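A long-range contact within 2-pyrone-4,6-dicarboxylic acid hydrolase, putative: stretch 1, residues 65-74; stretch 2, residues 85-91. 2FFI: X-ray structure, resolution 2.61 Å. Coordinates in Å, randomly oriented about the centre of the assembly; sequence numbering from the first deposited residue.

Stretch 1, residues 65-74: LGTDNRYLLS
Stretch 2, residues 85-91: GVVMLER

The contact is anchored by the carboxamide of Asn69, which pairs with both backbone polar groups of Met88, a selenomethionine. Met88 N donates to Asn69 OD1 at 3.2 Å with an N-H...O angle of 172°, and Asn69 ND2 donates to Met88 O at 3.1 Å and 165°. The near-linear angles support two genuine hydrogen bonds, so the side chain reads the main chain of an extended segment much as a neighbouring strand would. Asn69 (phi/psi -101/23) reaches across with chi1 -54° (m) and chi2 -70°; it occupies the N-cap position before the helix that begins at Arg70, but its side chain makes no capping bond.

Met88 O also receives a CA-H...O contact from Thr67 CA (3.5 Å, 148° at H). Farther out, Thr67, chi1 m, gives a weak hydrogen bond from OG1 to Glu90 OE1 at 3.0 Å; the end of the Glu90 side chain comes nearer than its sideways CA-to-CB bond suggests.

The backbones run antiparallel in register: CA-CA distances are 5.2 Å for Thr67-Met88, 6.3 Å for Asn69-Val87 and 7.4 Å for Leu72-Gly85. Leu65 to Asp68 forms a type II' turn, with Gly66 at 56/-131 and Thr67 at -80/-10, closed by Asp68 N to Leu65 O at 3.2 Å. The helix follows, with Leu73 N bonding Asn69 O at 2.9 Å. Opposite, Val86 to Met88 is extended: -115/151, -119/-180 and -123/123.

Apolar packing centres on Val87 (chi1 m), whose CG1 lies 3.8 Å from Leu72 CD2 and 4.0 Å from Leu73 CD1. Leu72 (chi1 t, chi2 t) also brings CD1 within 3.0 Å of Val86 O, a tight approach. Gly85, at 63/147, has a positive phi that favours glycine. In all, 404 Å² is buried, both sides summed.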

ATOM      1  N   LEU A  65       0.884  15.172   2.013  1.00 17.65           N
ATOM      2  CA  LEU A  65       0.563  15.920   0.809  1.00 17.44           C
ATOM      3  C   LEU A  65      -0.955  16.017   0.627  1.00 18.19           C
ATOM      4  O   LEU A  65      -1.451  16.796  -0.193  1.00 18.94           O
ATOM      5  CB  LEU A  65       1.227  15.270  -0.425  1.00 15.43           C
ATOM      6  CG  LEU A  65       2.746  15.452  -0.544  1.00 16.25           C
ATOM      7  CD1 LEU A  65       3.296  14.898  -1.879  1.00 15.11           C
ATOM      8  CD2 LEU A  65       3.060  16.932  -0.454  1.00 16.65           C
ATOM      9  N   GLY A  66      -1.683  15.224   1.408  1.00 18.84           N
ATOM     10  CA  GLY A  66      -3.129  15.228   1.345  1.00 19.95           C
ATOM     11  C   GLY A  66      -3.668  14.943  -0.035  1.00 21.49           C
ATOM     12  O   GLY A  66      -3.237  14.001  -0.688  1.00 23.07           O
ATOM     13  N   THR A  67      -4.601  15.773  -0.492  1.00 22.80           N
ATOM     14  CA  THR A  67      -5.218  15.576  -1.799  1.00 24.00           C
ATOM     15  C   THR A  67      -4.403  16.060  -2.994  1.00 24.07           C
ATOM     16  O   THR A  67      -4.744  15.767  -4.137  1.00 25.65           O
ATOM     17  CB  THR A  67      -6.591  16.225  -1.844  1.00 23.59           C
ATOM     18  OG1 THR A  67      -7.378  15.696  -0.775  1.00 26.82           O
ATOM     19  CG2 THR A  67      -7.285  15.894  -3.142  1.00 26.56           C
ATOM     20  N   ASP A  68      -3.325  16.798  -2.746  1.00 23.30           N
ATOM     21  CA  ASP A  68      -2.501  17.267  -3.849  1.00 20.92           C
ATOM     22  C   ASP A  68      -1.702  16.085  -4.403  1.00 19.76           C
ATOM     23  O   ASP A  68      -0.671  15.705  -3.842  1.00 18.40           O
ATOM     24  CB  ASP A  68      -1.551  18.366  -3.372  1.00 20.39           C
ATOM     25  CG  ASP A  68      -0.827  19.038  -4.522  1.00 20.21           C
ATOM     26  OD1 ASP A  68      -1.278  18.845  -5.676  1.00 19.59           O
ATOM     27  OD2 ASP A  68       0.167  19.763  -4.279  1.00 18.48           O
ATOM     28  N   ASN A  69      -2.190  15.499  -5.492  1.00 17.57           N
ATOM     29  CA  ASN A  69      -1.522  14.362  -6.120  1.00 16.00           C
ATOM     30  C   ASN A  69      -0.718  14.780  -7.351  1.00 15.72           C
ATOM     31  O   ASN A  69      -0.462  13.960  -8.228  1.00 15.80           O
ATOM     32  CB  ASN A  69      -2.544  13.320  -6.569  1.00 15.45           C
ATOM     33  CG  ASN A  69      -3.473  12.877  -5.460  1.00 16.19           C
ATOM     34  OD1 ASN A  69      -3.068  12.192  -4.518  1.00 15.24           O
ATOM     35  ND2 ASN A  69      -4.744  13.253  -5.581  1.00 16.51           N
ATOM     36  N   ARG A  70      -0.335  16.052  -7.419  1.00 16.99           N
ATOM     37  CA  ARG A  70       0.420  16.583  -8.557  1.00 18.34           C
ATOM     38  C   ARG A  70       1.796  15.939  -8.795  1.00 18.74           C
ATOM     39  O   ARG A  70       2.173  15.681  -9.947  1.00 18.39           O
ATOM     40  CB  ARG A  70       0.613  18.096  -8.409  1.00 20.48           C
ATOM     41  CG  ARG A  70      -0.635  18.944  -8.610  1.00 23.92           C
ATOM     42  CD  ARG A  70      -0.312  20.437  -8.427  1.00 26.60           C
ATOM     43  NE  ARG A  70       0.129  20.723  -7.060  1.00 31.15           N
ATOM     44  CZ  ARG A  70       0.658  21.878  -6.664  1.00 33.01           C
ATOM     45  NH1 ARG A  70       0.818  22.870  -7.533  1.00 34.91           N
ATOM     46  NH2 ARG A  70       1.032  22.041  -5.396  1.00 34.17           N
ATOM     47  N   TYR A  71       2.555  15.693  -7.727  1.00 16.99           N
ATOM     48  CA  TYR A  71       3.867  15.100  -7.893  1.00 15.93           C
ATOM     49  C   TYR A  71       3.713  13.650  -8.334  1.00 16.34           C
ATOM     50  O   TYR A  71       4.385  13.199  -9.260  1.00 17.06           O
ATOM     51  CB  TYR A  71       4.666  15.185  -6.590  1.00 16.14           C
ATOM     52  CG  TYR A  71       6.153  14.987  -6.789  1.00 15.53           C
ATOM     53  CD1 TYR A  71       6.932  15.966  -7.398  1.00 15.38           C
ATOM     54  CD2 TYR A  71       6.773  13.807  -6.401  1.00 15.66           C
ATOM     55  CE1 TYR A  71       8.286  15.766  -7.617  1.00 16.98           C
ATOM     56  CE2 TYR A  71       8.129  13.591  -6.618  1.00 14.99           C
ATOM     57  CZ  TYR A  71       8.878  14.567  -7.222  1.00 15.64           C
ATOM     58  OH  TYR A  71      10.215  14.348  -7.450  1.00 18.23           O
ATOM     59  N   LEU A  72       2.822  12.917  -7.678  1.00 16.45           N
ATOM     60  CA  LEU A  72       2.593  11.527  -8.035  1.00 15.59           C
ATOM     61  C   LEU A  72       2.158  11.457  -9.503  1.00 18.00           C
ATOM     62  O   LEU A  72       2.715  10.678 -10.290  1.00 17.77           O
ATOM     63  CB  LEU A  72       1.520  10.931  -7.134  1.00 15.60           C
ATOM     64  CG  LEU A  72       1.075   9.488  -7.383  1.00 16.40           C
ATOM     65  CD1 LEU A  72       0.413   8.919  -6.135  1.00 15.37           C
ATOM     66  CD2 LEU A  72       0.104   9.461  -8.554  1.00 17.50           C
ATOM     67  N   LEU A  73       1.179  12.281  -9.881  1.00 17.93           N
ATOM     68  CA  LEU A  73       0.701  12.304 -11.259  1.00 17.90           C
ATOM     69  C   LEU A  73       1.801  12.647 -12.266  1.00 19.26           C
ATOM     70  O   LEU A  73       1.861  12.052 -13.342  1.00 19.39           O
ATOM     71  CB  LEU A  73      -0.462  13.292 -11.391  1.00 17.86           C
ATOM     72  CG  LEU A  73      -1.874  12.710 -11.288  1.00 17.81           C
ATOM     73  CD1 LEU A  73      -2.003  11.767 -10.117  1.00 17.55           C
ATOM     74  CD2 LEU A  73      -2.843  13.851 -11.176  1.00 18.04           C
ATOM     75  N   SER A  74       2.661  13.601 -11.906  1.00 20.72           N
ATOM     76  CA  SER A  74       3.774  14.061 -12.743  1.00 19.57           C
ATOM     77  C   SER A  74       4.856  12.970 -12.904  1.00 20.67           C
ATOM     78  O   SER A  74       5.542  12.887 -13.931  1.00 19.46           O
ATOM     79  CB  SER A  74       4.392  15.305 -12.102  1.00 18.74           C
ATOM     80  OG  SER A  74       5.143  16.067 -13.035  1.00 22.49           O
ATOM     81  N   GLY A  85       0.760   3.531  -8.961  1.00 21.00           N
ATOM     82  CA  GLY A  85       0.416   4.459  -7.899  1.00 22.32           C
ATOM     83  C   GLY A  85      -1.054   4.719  -7.576  1.00 21.97           C
ATOM     84  O   GLY A  85      -1.922   4.714  -8.454  1.00 19.08           O
ATOM     85  N   VAL A  86      -1.308   4.960  -6.286  1.00 22.55           N
ATOM     86  CA  VAL A  86      -2.633   5.235  -5.745  1.00 21.76           C
ATOM     87  C   VAL A  86      -2.651   6.662  -5.199  1.00 21.93           C
ATOM     88  O   VAL A  86      -1.613   7.177  -4.778  1.00 21.19           O
ATOM     89  CB  VAL A  86      -2.977   4.251  -4.608  1.00 21.60           C
ATOM     90  CG1 VAL A  86      -2.513   2.851  -4.968  1.00 20.10           C
ATOM     91  CG2 VAL A  86      -2.363   4.700  -3.318  1.00 21.78           C
ATOM     92  N   VAL A  87      -3.819   7.302  -5.218  1.00 22.26           N
ATOM     93  CA  VAL A  87      -3.938   8.676  -4.731  1.00 23.56           C
ATOM     94  C   VAL A  87      -4.899   8.854  -3.541  1.00 24.25           C
ATOM     95  O   VAL A  87      -5.472   7.885  -3.028  1.00 22.95           O
ATOM     96  CB  VAL A  87      -4.402   9.633  -5.874  1.00 23.58           C
ATOM     97  CG1 VAL A  87      -3.391   9.639  -7.005  1.00 22.82           C
ATOM     98  CG2 VAL A  87      -5.772   9.219  -6.390  1.00 23.27           C
HETATM   99  N   MSE A  88      -5.030  10.099  -3.088  1.00 25.07           N
HETATM  100  CA  MSE A  88      -5.947  10.446  -2.006  1.00 27.94           C
HETATM  101  C   MSE A  88      -6.883  11.512  -2.569  1.00 26.75           C
HETATM  102  O   MSE A  88      -6.446  12.545  -3.066  1.00 26.08           O
HETATM  103  CB  MSE A  88      -5.191  10.950  -0.770  1.00 31.50           C
HETATM  104  CG  MSE A  88      -4.529   9.822   0.033  1.00 36.69           C
HETATM  105 SE   MSE A  88      -3.740  10.341   1.758  1.00 45.49          SE
HETATM  106  CE  MSE A  88      -5.399  10.406   2.810  1.00 44.06           C
ATOM    107  N   LEU A  89      -8.179  11.244  -2.515  1.00 27.57           N
ATOM    108  CA  LEU A  89      -9.166  12.160  -3.070  1.00 28.89           C
ATOM    109  C   LEU A  89      -9.991  12.901  -2.030  1.00 30.02           C
ATOM    110  O   LEU A  89     -10.267  12.387  -0.945  1.00 29.86           O
ATOM    111  CB  LEU A  89     -10.102  11.390  -3.990  1.00 27.85           C
ATOM    112  CG  LEU A  89      -9.419  10.607  -5.106  1.00 27.52           C
ATOM    113  CD1 LEU A  89     -10.435   9.664  -5.736  1.00 30.05           C
ATOM    114  CD2 LEU A  89      -8.839  11.557  -6.136  1.00 25.35           C
ATOM    115  N   GLU A  90     -10.403  14.113  -2.381  1.00 31.65           N
ATOM    116  CA  GLU A  90     -11.207  14.921  -1.478  1.00 33.96           C
ATOM    117  C   GLU A  90     -12.589  14.272  -1.377  1.00 34.48           C
ATOM    118  O   GLU A  90     -12.969  13.475  -2.232  1.00 34.12           O
ATOM    119  CB  GLU A  90     -11.320  16.354  -2.010  1.00 34.54           C
ATOM    120  CG  GLU A  90     -11.381  17.449  -0.933  1.00 36.15           C
ATOM    121  CD  GLU A  90     -10.015  18.028  -0.596  1.00 37.82           C
ATOM    122  OE1 GLU A  90      -9.397  17.613   0.415  1.00 38.59           O
ATOM    123  OE2 GLU A  90      -9.551  18.905  -1.355  1.00 38.64           O
ATOM    124  N   ARG A  91     -13.332  14.610  -0.329  1.00 35.67           N
ATOM    125  CA  ARG A  91     -14.657  14.041  -0.104  1.00 37.59           C
ATOM    126  C   ARG A  91     -15.463  13.851  -1.389  1.00 37.36           C
ATOM    127  O   ARG A  91     -15.665  12.731  -1.825  1.00 38.14           O
ATOM    128  CB  ARG A  91     -15.453  14.915   0.871  1.00 40.86           C
ATOM    129  CG  ARG A  91     -16.676  14.223   1.473  1.00 43.99           C
ATOM    130  CD  ARG A  91     -16.312  13.395   2.707  1.00 45.88           C
ATOM    131  NE  ARG A  91     -16.232  14.225   3.915  1.00 48.94           N
ATOM    132  CZ  ARG A  91     -15.976  13.763   5.140  1.00 49.99           C
ATOM    133  NH1 ARG A  91     -15.770  12.467   5.341  1.00 50.91           N
ATOM    134  NH2 ARG A  91     -15.924  14.600   6.171  1.00 50.76           N
TER